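Local coordinates for protein TRAP-type C4-dicarboxylate:H+ symport system substrate-binding component DctP (Shewanella oneidensis, PDB 4MX6) that binds succinate in the periplasm and probably delivers C4-dicarboxylates to the membrane components of a TRAP-type proton symporter, at residues Glu60-Arg65 with Lys267-Glu272; Thr162-Leu167 with Glu231-Ile236. All coordinates share one frame; numbering follows the deposited sequence.

Interaction 1 (Glu60-Arg65 with Lys267-Glu272); sequences ELVEQR and KEALDE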
loop_
_atom_site.group_PDB
_atom_site.type_symbol
_atom_site.label_atom_id
_atom_site.label_comp_id
_atom_site.label_asym_id
_atom_site.label_seq_id
_atom_site.Cartn_x
_atom_site.Cartn_y
_atom_site.Cartn_z
ATOM N N GLU A 60 -16.541 -13.193 6.083
ATOM C CA GLU A 60 -17.989 -13.323 6.075
ATOM C C GLU A 60 -18.455 -14.192 4.915
ATOM O O GLU A 60 -19.274 -15.096 5.092
ATOM C CB GLU A 60 -18.639 -11.937 6.009
ATOM C CG GLU A 60 -18.475 -11.152 7.297
ATOM C CD GLU A 60 -18.811 -9.682 7.181
ATOM O OE1 GLU A 60 -19.480 -9.322 6.200
ATOM O OE2 GLU A 60 -18.416 -8.905 8.090
ATOM N N LEU A 61 -17.904 -13.948 3.730
ATOM C CA LEU A 61 -18.338 -14.679 2.545
ATOM C C LEU A 61 -17.919 -16.140 2.608
ATOM O O LEU A 61 -18.690 -17.024 2.220
ATOM C CB LEU A 61 -17.826 -14.024 1.263
ATOM C CG LEU A 61 -18.402 -12.641 0.973
ATOM C CD1 LEU A 61 -17.866 -12.195 -0.365
ATOM C CD2 LEU A 61 -19.912 -12.654 0.969
ATOM N N VAL A 62 -16.702 -16.419 3.073
ATOM C CA VAL A 62 -16.270 -17.811 3.151
ATOM C C VAL A 62 -17.148 -18.567 4.138
ATOM O O VAL A 62 -17.587 -19.692 3.875
ATOM C CB VAL A 62 -14.774 -17.919 3.544
ATOM C CG1 VAL A 62 -14.406 -19.354 3.926
ATOM C CG2 VAL A 62 -13.886 -17.428 2.406
ATOM N N GLU A 63 -17.416 -17.962 5.282
ATOM C CA GLU A 63 -18.138 -18.684 6.308
ATOM C C GLU A 63 -19.615 -18.852 5.930
ATOM O O GLU A 63 -20.239 -19.827 6.333
ATOM C CB GLU A 63 -17.879 -18.035 7.672
ATOM C CG GLU A 63 -16.418 -18.301 8.084
ATOM C CD GLU A 63 -15.845 -17.301 9.052
ATOM O OE1 GLU A 63 -16.419 -16.203 9.186
ATOM O OE2 GLU A 63 -14.832 -17.624 9.719
ATOM N N GLN A 64 -20.162 -17.929 5.137
ATOM C CA GLN A 64 -21.504 -18.083 4.588
ATOM C C GLN A 64 -21.607 -19.185 3.552
ATOM O O GLN A 64 -22.587 -19.919 3.532
ATOM C CB GLN A 64 -21.947 -16.801 3.908
ATOM C CG GLN A 64 -22.240 -15.680 4.869
ATOM C CD GLN A 64 -22.206 -14.333 4.188
ATOM O OE1 GLN A 64 -22.542 -14.212 3.011
ATOM N NE2 GLN A 64 -21.788 -13.313 4.916
ATOM N N ARG A 65 -20.611 -19.278 2.671
ATOM C CA ARG A 65 -20.693 -20.137 1.492
ATOM C C ARG A 65 -20.116 -21.526 1.709
ATOM O O ARG A 65 -20.489 -22.456 0.988
ATOM C CB ARG A 65 -20.030 -19.450 0.296
ATOM C CG ARG A 65 -20.692 -18.127 -0.024
ATOM C CD ARG A 65 -19.974 -17.323 -1.095
ATOM N NE ARG A 65 -20.662 -16.053 -1.293
ATOM C CZ ARG A 65 -20.331 -15.132 -2.190
ATOM N NH1 ARG A 65 -19.289 -15.306 -2.995
ATOM N NH2 ARG A 65 -21.050 -14.019 -2.273
ATOM N N LYS A 267 -11.803 -18.251 -4.145
ATOM C CA LYS A 267 -11.328 -17.218 -5.062
ATOM C C LYS A 267 -12.434 -16.224 -5.391
ATOM O O LYS A 267 -12.201 -15.016 -5.408
ATOM C CB LYS A 267 -10.781 -17.855 -6.342
ATOM C CG LYS A 267 -10.286 -16.845 -7.386
ATOM C CD LYS A 267 -9.253 -15.847 -6.854
ATOM C CE LYS A 267 -8.467 -15.189 -7.986
ATOM N NZ LYS A 267 -9.340 -14.454 -8.936
ATOM N N GLU A 268 -13.646 -16.715 -5.626
ATOM C CA GLU A 268 -14.753 -15.822 -5.937
ATOM C C GLU A 268 -15.080 -14.931 -4.736
ATOM O O GLU A 268 -15.374 -13.744 -4.901
ATOM C CB GLU A 268 -15.987 -16.611 -6.377
ATOM C CG GLU A 268 -17.249 -15.776 -6.527
ATOM C CD GLU A 268 -17.142 -14.691 -7.586
ATOM O OE1 GLU A 268 -16.341 -14.848 -8.534
ATOM O OE2 GLU A 268 -17.878 -13.682 -7.477
ATOM N N ALA A 269 -14.999 -15.488 -3.531
ATOM C CA ALA A 269 -15.228 -14.712 -2.317
ATOM C C ALA A 269 -14.155 -13.633 -2.190
ATOM O O ALA A 269 -14.443 -12.488 -1.820
ATOM C CB ALA A 269 -15.228 -15.620 -1.086
ATOM N N LEU A 270 -12.912 -13.995 -2.493
ATOM C CA LEU A 270 -11.830 -13.027 -2.460
ATOM C C LEU A 270 -12.068 -11.890 -3.456
ATOM O O LEU A 270 -11.908 -10.726 -3.129
ATOM C CB LEU A 270 -10.509 -13.728 -2.748
ATOM C CG LEU A 270 -9.285 -12.936 -2.345
ATOM C CD1 LEU A 270 -9.075 -13.065 -0.843
ATOM C CD2 LEU A 270 -8.112 -13.476 -3.079
ATOM N N ASP A 271 -12.439 -12.237 -4.686
ATOM C CA ASP A 271 -12.696 -11.228 -5.704
ATOM C C ASP A 271 -13.767 -10.242 -5.232
ATOM O O ASP A 271 -13.637 -9.031 -5.398
ATOM C CB ASP A 271 -13.184 -11.876 -7.001
ATOM C CG ASP A 271 -12.129 -12.698 -7.708
ATOM O OD1 ASP A 271 -10.937 -12.621 -7.344
ATOM O OD2 ASP A 271 -12.512 -13.432 -8.649
ATOM N N GLU A 272 -14.848 -10.763 -4.659
ATOM C CA GLU A 272 -15.933 -9.905 -4.201
ATOM C C GLU A 272 -15.494 -9.018 -3.029
ATOM O O GLU A 272 -15.888 -7.858 -2.924
ATOM C CB GLU A 272 -17.144 -10.754 -3.826
ATOM C CG GLU A 272 -17.810 -11.367 -5.017
ATOM C CD GLU A 272 -18.939 -12.293 -4.623
ATOM O OE1 GLU A 272 -19.699 -11.936 -3.686
ATOM O OE2 GLU A 272 -19.071 -13.383 -5.242
#

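Interaction 2 (Thr162-Leu167 with Glu231-Ile236); sequences TANTPL and EVQSHI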
loop_
_atom_site.group_PDB
_atom_site.type_symbol
_atom_site.label_atom_id
_atom_site.label_comp_id
_atom_site.label_asym_id
_atom_site.label_seq_id
_atom_site.Cartn_x
_atom_site.Cartn_y
_atom_site.Cartn_z
ATOM N N THR A 162 3.316 14.132 5.419
ATOM C CA THR A 162 3.141 14.856 6.673
ATOM C C THR A 162 4.505 15.206 7.234
ATOM O O THR A 162 5.498 14.504 6.988
ATOM C CB THR A 162 2.325 14.064 7.728
ATOM O OG1 THR A 162 3.081 12.949 8.214
ATOM C CG2 THR A 162 1.031 13.554 7.137
ATOM N N ALA A 163 4.539 16.301 7.993
ATOM C CA ALA A 163 5.728 16.718 8.726
ATOM C C ALA A 163 5.288 17.772 9.729
ATOM O O ALA A 163 4.081 17.965 9.951
ATOM C CB ALA A 163 6.783 17.268 7.763
ATOM N N ASN A 164 6.249 18.465 10.336
ATOM C CA ASN A 164 5.930 19.558 11.250
ATOM C C ASN A 164 6.203 20.918 10.621
ATOM O O ASN A 164 6.393 21.913 11.295
ATOM C CB ASN A 164 6.652 19.345 12.577
ATOM C CG ASN A 164 6.219 18.062 13.234
ATOM O OD1 ASN A 164 5.025 17.824 13.403
ATOM N ND2 ASN A 164 7.169 17.211 13.569
ATOM N N THR A 165 6.138 20.937 9.292
ATOM C CA THR A 165 6.307 22.140 8.491
ATOM C C THR A 165 5.614 21.891 7.145
ATOM O O THR A 165 5.481 20.743 6.725
ATOM C CB THR A 165 7.804 22.436 8.291
ATOM O OG1 THR A 165 7.982 23.779 7.818
ATOM C CG2 THR A 165 8.430 21.449 7.319
ATOM N N PRO A 166 5.135 22.959 6.477
ATOM C CA PRO A 166 4.576 22.773 5.133
ATOM C C PRO A 166 5.625 22.273 4.159
ATOM O O PRO A 166 6.791 22.665 4.245
ATOM C CB PRO A 166 4.127 24.180 4.730
ATOM C CG PRO A 166 3.983 24.926 5.991
ATOM C CD PRO A 166 4.974 24.341 6.959
ATOM N N LEU A 167 5.210 21.442 3.217
ATOM C CA LEU A 167 6.123 20.921 2.201
ATOM C C LEU A 167 5.721 21.430 0.807
ATOM O O LEU A 167 5.492 20.671 -0.148
ATOM C CB LEU A 167 6.213 19.392 2.291
ATOM C CG LEU A 167 6.811 18.926 3.635
ATOM C CD1 LEU A 167 6.547 17.451 3.859
ATOM C CD2 LEU A 167 8.298 19.221 3.714
ATOM N N GLU A 231 -2.329 13.586 14.737
ATOM C CA GLU A 231 -2.249 14.124 16.096
ATOM C C GLU A 231 -0.811 14.430 16.511
ATOM O O GLU A 231 -0.600 15.062 17.549
ATOM C CB GLU A 231 -2.898 13.163 17.092
ATOM C CG GLU A 231 -4.388 12.976 16.836
ATOM C CD GLU A 231 -5.100 12.119 17.872
ATOM O OE1 GLU A 231 -4.440 11.531 18.750
ATOM O OE2 GLU A 231 -6.337 12.017 17.780
ATOM N N VAL A 232 0.164 14.025 15.701
ATOM C CA VAL A 232 1.576 14.195 16.045
ATOM C C VAL A 232 2.379 14.775 14.875
ATOM O O VAL A 232 3.610 14.693 14.840
ATOM C CB VAL A 232 2.198 12.866 16.543
ATOM C CG1 VAL A 232 1.677 12.536 17.929
ATOM C CG2 VAL A 232 1.933 11.738 15.572
ATOM N N GLN A 233 1.658 15.399 13.952
ATOM C CA GLN A 233 2.253 16.085 12.802
ATOM C C GLN A 233 1.506 17.397 12.613
ATOM O O GLN A 233 0.288 17.382 12.466
ATOM C CB GLN A 233 2.127 15.236 11.532
ATOM C CG GLN A 233 2.877 13.930 11.606
ATOM C CD GLN A 233 4.335 14.105 11.234
ATOM O OE1 GLN A 233 4.713 13.881 10.093
ATOM N NE2 GLN A 233 5.160 14.484 12.190
ATOM N N SER A 234 2.206 18.526 12.589
ATOM C CA SER A 234 1.515 19.805 12.502
ATOM C C SER A 234 0.976 20.148 11.106
ATOM O O SER A 234 0.071 20.984 11.001
ATOM C CB SER A 234 2.401 20.953 13.014
ATOM O OG SER A 234 3.537 21.123 12.187
ATOM N N HIS A 235 1.524 19.537 10.051
ATOM C CA HIS A 235 1.176 19.907 8.679
ATOM C C HIS A 235 1.065 18.708 7.766
ATOM O O HIS A 235 1.940 17.845 7.758
ATOM C CB HIS A 235 2.243 20.831 8.115
ATOM C CG HIS A 235 2.210 22.194 8.706
ATOM N ND1 HIS A 235 2.855 22.525 9.880
ATOM C CD2 HIS A 235 1.573 23.312 8.294
ATOM C CE1 HIS A 235 2.620 23.794 10.158
ATOM N NE2 HIS A 235 1.842 24.291 9.213
ATOM N N ILE A 236 -0.009 18.667 6.986
ATOM C CA ILE A 236 -0.214 17.617 5.987
ATOM C C ILE A 236 -0.266 18.294 4.636
ATOM O O ILE A 236 -1.082 19.184 4.416
ATOM C CB ILE A 236 -1.535 16.851 6.223
ATOM C CG1 ILE A 236 -1.570 16.293 7.637
ATOM C CG2 ILE A 236 -1.728 15.752 5.166
ATOM C CD1 ILE A 236 -2.897 15.667 8.021
HETATM O O HOH W 1 3.603 18.870 5.512
#

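Interaction 1 (Glu60-Arg65 with Lys267-Glu272)
L61 and A269 mark the closest passage of two helices that run roughly antiparallel, their short axes 9.2 Å apart and their N-to-C directions 144° from each other. The segment 60-65 is the last part of helix 50-65, whereas 267-272 lies within the long helix 260-295. A269 suits the crossing because its lone methyl group lets the backbones come near: its CB meets CB of L61 at 3.8 Å and CG2 of V62 at 4.2 Å. The L61 side chain passes at about a right angle to that of E272, and its CD1 lies 3.7 Å from the carbonyl O of A269. V62, set to the flank, also packs on Y70 and V72 of strand 70-75. The contact thus ties the first helix of the periplasmic-binding-protein fold of this family 7 member, together with the strand that follows it, to the long helix that runs along the molecule. At the margin, R65 has the length to bridge the gap, its chain extended from CG to NE, and it forms a two-pronged salt bridge with the carboxylate of E272, one terminal nitrogen to each oxygen. R65 NH2 reaches E272 OE1 on its syn side at 2.9 Å, while R65 NH1 donates to E272 OE2 at 3.0 Å from above the carboxylate plane. The two flat groups are turned 53° against each other, and L61 CD1 lies over one face of the guanidinium, toward its rim.

Interaction 2 (Thr162-Leu167 with Glu231-Ile236)
T162 and Q233 meet side chain to side chain, crossing at about a right angle. OG1 of T162 sits in the crowded position between its backbone N and carbonyl carbon (chi1 70°) and donates to OE1 of Q233 at 2.7 Å, in the plane of the amide and on a lone pair. The bend of Q233 at chi2 (-84°) turns its CD back toward T162, 3.5 Å from T162 OG1. Its NE2 is held by O of V232 at 3.1 Å and by O of D215, so both ends of this buried amide are engaged. An alanine here would probably leave the T162 hydroxyl without its acceptor and the carbonyls of V232 and D215 without this donor. Between the backbones, A163 and H235 form an antiparallel hydrogen-bonded pair, and S234 and H235 together face A163 as a classic beta bulge between strands 160-163 and 235-237. Where pairing ends, the side-chain carbonyl of N164 takes over: its OD1 accepts the N-H of S234 at 3.0 Å. OG of S234 and ND1 of H235 are hydrogen-bonded at 2.8 Å, which limits the turning of the imidazole. P166 suits its place over one face of that ring, since its rigid ring turns CD and CG onto the imidazole, CD making a CH-pi contact 3.8 Å from the centre. On the face opposite A163 and H235, the methyl CG2 of T162 lies 3.8 Å from CG1 of I236, the two side chains pointing the same way.

The two interactions stand on opposite sides of the centre of the chain, their own centres 40 Å apart and their nearest atoms about 26 Å apart, so they do not touch. Along the sequence, interaction 2 is nested inside the loop that interaction 1 closes. They differ in kind: interaction 1 is helix against helix and lies away from the succinate site, whereas interaction 2 joins neighbouring strands nearer to it. The side chain of T162 is about 7 Å from that of N219 and about 11 Å from a bound succinate, and the side chain of Q233 is about 9 Å from that of R179, both N219 and R179 being succinate-binding residues.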